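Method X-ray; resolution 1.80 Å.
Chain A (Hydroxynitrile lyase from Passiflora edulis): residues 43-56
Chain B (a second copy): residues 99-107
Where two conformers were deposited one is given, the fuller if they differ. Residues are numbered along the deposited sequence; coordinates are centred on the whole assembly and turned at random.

Chain A, residues 43-56: EWKWGTDLGPAVED
Chain B (99-107) VVLNYIINE

Two copies of the lyase meet where strand 44-48 of chain A passes strand 99-104 of chain B and the C-terminal tail that follows it; the strand axes approach to 5.3 Å with 108° between their directions, so pairing is local rather than ladder-like.

W44(A) (phi/psi -64/133, chi1 t) brings its ring edge to the terminal OXT of E107(B), and one water donates to both W44(A) O and that OXT, 2.8 Å each. K45(A), extended at -152/160 with rotamers p, t, p, p, lays its methylenes along the partner, CG lying 3.5 Å from Y103(B) OH, while NZ folds back to E43(A) O at 3.0 Å.

W46(A) (-157/168) forms a single antiparallel bridge with N106(B), CA-CA 5.2 Å: W46(A) N donates to N106(B) O at 2.9 Å, and N106(B) N to W46(A) O at 2.8 Å. Asparagine adds a side-chain donor, N106(B) ND2 reaching W46(A) O at 3.1 Å. The indole (chi1 p, chi2 -81°) covers N106(B) CB, 3.6 Å from the centroid of its five-membered ring.

G47(A), almost fully extended, suits its place because a CB would lie 2.5 Å from both Y103(B) CD2 and I104(B) O. At T48(A), whose O lies 4.4 Å from I104(B) N, a water bridges the two: it accepts from I104(B) N (3.0 Å) and donates to T48(A) O (2.6 Å).

D49(A) (-54/139, chi1 t) works both ways: OD1 accepts from N102(B) N at 3.1 Å, and OD2 from G51(A) N at 3.0 Å, bracing the turn. L50(A) (-78/-9, rotamers m, t) donates from N to N102(B) O at 2.8 Å, while its CD2 packs 3.9 Å from I104(B) CD1. G51(A), at 89/179, has backbone angles that call for glycine; its O accepts from V54(A) N (3.0 Å) and E55(A) N (3.1 Å). The extended E55(A) side chain (t, t) ends with OE1 accepting from N102(B) ND2 at 3.0 Å.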

# COMPACT_ATOMS: atom_id res chain seq x y z
N GLU A 43 -10.18 7.55 6.50
CA GLU A 43 -9.10 6.73 7.08
C GLU A 43 -7.72 7.10 6.53
O GLU A 43 -6.86 6.23 6.41
CB GLU A 43 -9.38 5.21 6.87
CG GLU A 43 -10.21 4.52 7.96
CD GLU A 43 -10.31 3.02 7.73
OE1 GLU A 43 -9.74 2.24 8.53
OE2 GLU A 43 -10.96 2.60 6.75
N TRP A 44 -7.49 8.36 6.17
CA TRP A 44 -6.19 8.73 5.59
C TRP A 44 -5.05 8.53 6.60
O TRP A 44 -5.16 8.88 7.79
CB TRP A 44 -6.20 10.16 5.01
CG TRP A 44 -4.92 10.57 4.24
CD1 TRP A 44 -4.60 10.30 2.93
CD2 TRP A 44 -3.84 11.34 4.76
NE1 TRP A 44 -3.37 10.86 2.61
CE2 TRP A 44 -2.89 11.51 3.71
CE3 TRP A 44 -3.59 11.93 5.99
CZ2 TRP A 44 -1.72 12.23 3.88
CZ3 TRP A 44 -2.43 12.64 6.16
CH2 TRP A 44 -1.51 12.80 5.10
N LYS A 45 -3.99 7.90 6.12
CA LYS A 45 -2.78 7.71 6.91
C LYS A 45 -1.61 7.63 5.96
O LYS A 45 -1.79 7.36 4.76
CB LYS A 45 -2.84 6.45 7.77
CG LYS A 45 -3.06 5.15 7.02
CD LYS A 45 -3.11 3.97 8.00
CE LYS A 45 -4.43 3.87 8.75
NZ LYS A 45 -5.67 3.94 7.91
N TRP A 46 -0.43 7.86 6.50
CA TRP A 46 0.79 7.85 5.70
C TRP A 46 2.01 7.58 6.57
O TRP A 46 1.96 7.62 7.81
CB TRP A 46 0.95 9.20 4.97
CG TRP A 46 1.39 10.28 5.89
CD1 TRP A 46 0.60 11.00 6.74
CD2 TRP A 46 2.73 10.73 6.11
NE1 TRP A 46 1.37 11.86 7.48
CE2 TRP A 46 2.68 11.73 7.11
CE3 TRP A 46 3.98 10.39 5.56
CZ2 TRP A 46 3.81 12.39 7.57
CZ3 TRP A 46 5.12 11.06 6.01
CH2 TRP A 46 5.02 12.05 7.01
N GLY A 47 3.12 7.30 5.90
CA GLY A 47 4.39 7.24 6.58
C GLY A 47 5.53 7.00 5.65
O GLY A 47 5.33 6.86 4.43
N THR A 48 6.72 6.91 6.23
CA THR A 48 7.94 6.72 5.48
C THR A 48 8.43 5.31 5.69
O THR A 48 8.33 4.75 6.79
CB THR A 48 9.05 7.72 5.88
OG1 THR A 48 9.16 7.76 7.30
CG2 THR A 48 8.71 9.12 5.38
N ASP A 49 8.93 4.72 4.61
CA ASP A 49 9.49 3.39 4.69
C ASP A 49 10.59 3.31 5.77
O ASP A 49 11.42 4.21 5.91
CB ASP A 49 10.01 2.89 3.34
CG ASP A 49 10.58 1.47 3.44
OD1 ASP A 49 9.79 0.51 3.60
OD2 ASP A 49 11.83 1.34 3.41
N LEU A 50 10.56 2.21 6.50
CA LEU A 50 11.42 2.00 7.66
C LEU A 50 12.86 1.64 7.33
O LEU A 50 13.69 1.62 8.23
CB LEU A 50 10.80 0.95 8.59
CG LEU A 50 9.66 1.50 9.43
CD1 LEU A 50 8.84 0.34 9.96
CD2 LEU A 50 10.18 2.37 10.57
N GLY A 51 13.15 1.35 6.07
CA GLY A 51 14.53 1.18 5.61
C GLY A 51 15.02 -0.25 5.72
O GLY A 51 14.29 -1.15 6.18
N PRO A 52 16.28 -0.47 5.30
CA PRO A 52 16.78 -1.83 5.08
C PRO A 52 17.05 -2.65 6.33
O PRO A 52 17.20 -3.87 6.23
CB PRO A 52 18.07 -1.58 4.26
CG PRO A 52 18.52 -0.23 4.68
CD PRO A 52 17.26 0.55 4.91
N ALA A 53 17.11 -2.01 7.51
CA ALA A 53 17.19 -2.77 8.76
C ALA A 53 15.86 -3.44 9.12
O ALA A 53 15.85 -4.32 9.98
CB ALA A 53 17.66 -1.89 9.90
N VAL A 54 14.76 -3.03 8.50
CA VAL A 54 13.47 -3.66 8.72
C VAL A 54 13.18 -4.62 7.57
O VAL A 54 12.95 -5.81 7.79
CB VAL A 54 12.37 -2.60 8.92
CG1 VAL A 54 10.98 -3.23 8.98
CG2 VAL A 54 12.65 -1.80 10.18
N GLU A 55 13.18 -4.09 6.35
CA GLU A 55 13.06 -4.91 5.15
C GLU A 55 13.57 -4.11 3.96
O GLU A 55 13.43 -2.89 3.94
CB GLU A 55 11.60 -5.33 4.93
CG GLU A 55 11.41 -6.34 3.80
CD GLU A 55 10.04 -6.98 3.76
OE1 GLU A 55 9.11 -6.51 4.47
OE2 GLU A 55 9.88 -7.98 3.02
N ASP A 56 14.16 -4.79 2.97
CA ASP A 56 14.81 -4.08 1.85
C ASP A 56 14.17 -4.35 0.48
O ASP A 56 14.86 -4.71 -0.46
CB ASP A 56 16.31 -4.40 1.84
CG ASP A 56 17.12 -3.44 0.96
OD1 ASP A 56 16.67 -2.30 0.69
OD2 ASP A 56 18.21 -3.85 0.51
N VAL B 99 6.98 -5.04 -4.72
CA VAL B 99 7.41 -3.91 -3.91
C VAL B 99 6.75 -4.02 -2.54
O VAL B 99 5.58 -4.39 -2.44
CB VAL B 99 7.11 -2.55 -4.60
CG1 VAL B 99 5.63 -2.34 -4.85
CG2 VAL B 99 7.70 -1.39 -3.83
N VAL B 100 7.52 -3.71 -1.50
CA VAL B 100 7.06 -3.80 -0.12
C VAL B 100 7.50 -2.56 0.63
O VAL B 100 8.69 -2.21 0.61
CB VAL B 100 7.65 -5.02 0.63
CG1 VAL B 100 7.07 -5.13 2.03
CG2 VAL B 100 7.42 -6.30 -0.15
N LEU B 101 6.55 -1.89 1.29
CA LEU B 101 6.88 -0.82 2.23
C LEU B 101 6.38 -1.16 3.62
O LEU B 101 5.31 -1.74 3.77
CB LEU B 101 6.29 0.53 1.79
CG LEU B 101 7.22 1.39 0.96
CD1 LEU B 101 7.31 0.81 -0.45
CD2 LEU B 101 6.76 2.83 0.90
N ASN B 102 7.19 -0.83 4.61
CA ASN B 102 6.84 -0.94 6.01
C ASN B 102 6.92 0.46 6.56
O ASN B 102 7.95 1.09 6.40
CB ASN B 102 7.83 -1.85 6.73
CG ASN B 102 7.74 -3.28 6.26
OD1 ASN B 102 6.77 -3.96 6.57
ND2 ASN B 102 8.74 -3.74 5.53
N TYR B 103 5.87 0.93 7.22
CA TYR B 103 5.88 2.27 7.78
C TYR B 103 5.13 2.38 9.10
O TYR B 103 4.15 1.67 9.34
CB TYR B 103 5.35 3.29 6.76
CG TYR B 103 3.86 3.27 6.50
CD1 TYR B 103 3.29 2.50 5.49
CD2 TYR B 103 3.01 4.08 7.26
CE1 TYR B 103 1.91 2.52 5.26
CE2 TYR B 103 1.67 4.12 7.04
CZ TYR B 103 1.12 3.34 6.07
OH TYR B 103 -0.25 3.45 5.94
N ILE B 104 5.61 3.28 9.94
CA ILE B 104 4.91 3.65 11.16
C ILE B 104 3.80 4.64 10.78
O ILE B 104 4.05 5.65 10.12
CB ILE B 104 5.88 4.26 12.21
CG1 ILE B 104 6.83 3.17 12.72
CG2 ILE B 104 5.08 4.85 13.36
CD1 ILE B 104 8.02 3.68 13.51
N ILE B 105 2.58 4.34 11.20
CA ILE B 105 1.40 5.15 10.85
C ILE B 105 1.50 6.59 11.37
O ILE B 105 1.82 6.82 12.54
CB ILE B 105 0.09 4.52 11.38
CG1 ILE B 105 -0.22 3.24 10.60
CG2 ILE B 105 -1.09 5.50 11.27
CD1 ILE B 105 -1.38 2.44 11.16
N ASN B 106 1.23 7.53 10.46
CA ASN B 106 0.92 8.92 10.78
C ASN B 106 -0.47 9.24 10.27
O ASN B 106 -0.88 8.73 9.24
CB ASN B 106 1.86 9.88 10.09
CG ASN B 106 3.28 9.72 10.53
OD1 ASN B 106 3.74 10.44 11.42
ND2 ASN B 106 4.00 8.80 9.90
N GLU B 107 -1.19 10.10 10.98
CA GLU B 107 -2.54 10.51 10.55
C GLU B 107 -2.67 12.02 10.41
O GLU B 107 -1.78 12.78 10.80
CB GLU B 107 -3.58 9.91 11.50
CG GLU B 107 -3.85 8.44 11.16
CD GLU B 107 -4.49 7.62 12.26
OE1 GLU B 107 -4.40 8.00 13.45
OE2 GLU B 107 -5.05 6.56 11.93
OXT GLU B 107 -3.67 12.52 9.86
O HOH W 1 -6.00 11.36 8.78
O HOH W 2 -6.33 6.46 9.70
O HOH W 3 0.51 13.71 9.41
O HOH W 4 8.04 4.93 9.40
O HOH W 5 6.32 6.96 9.25
O HOH W 6 10.75 -1.68 4.65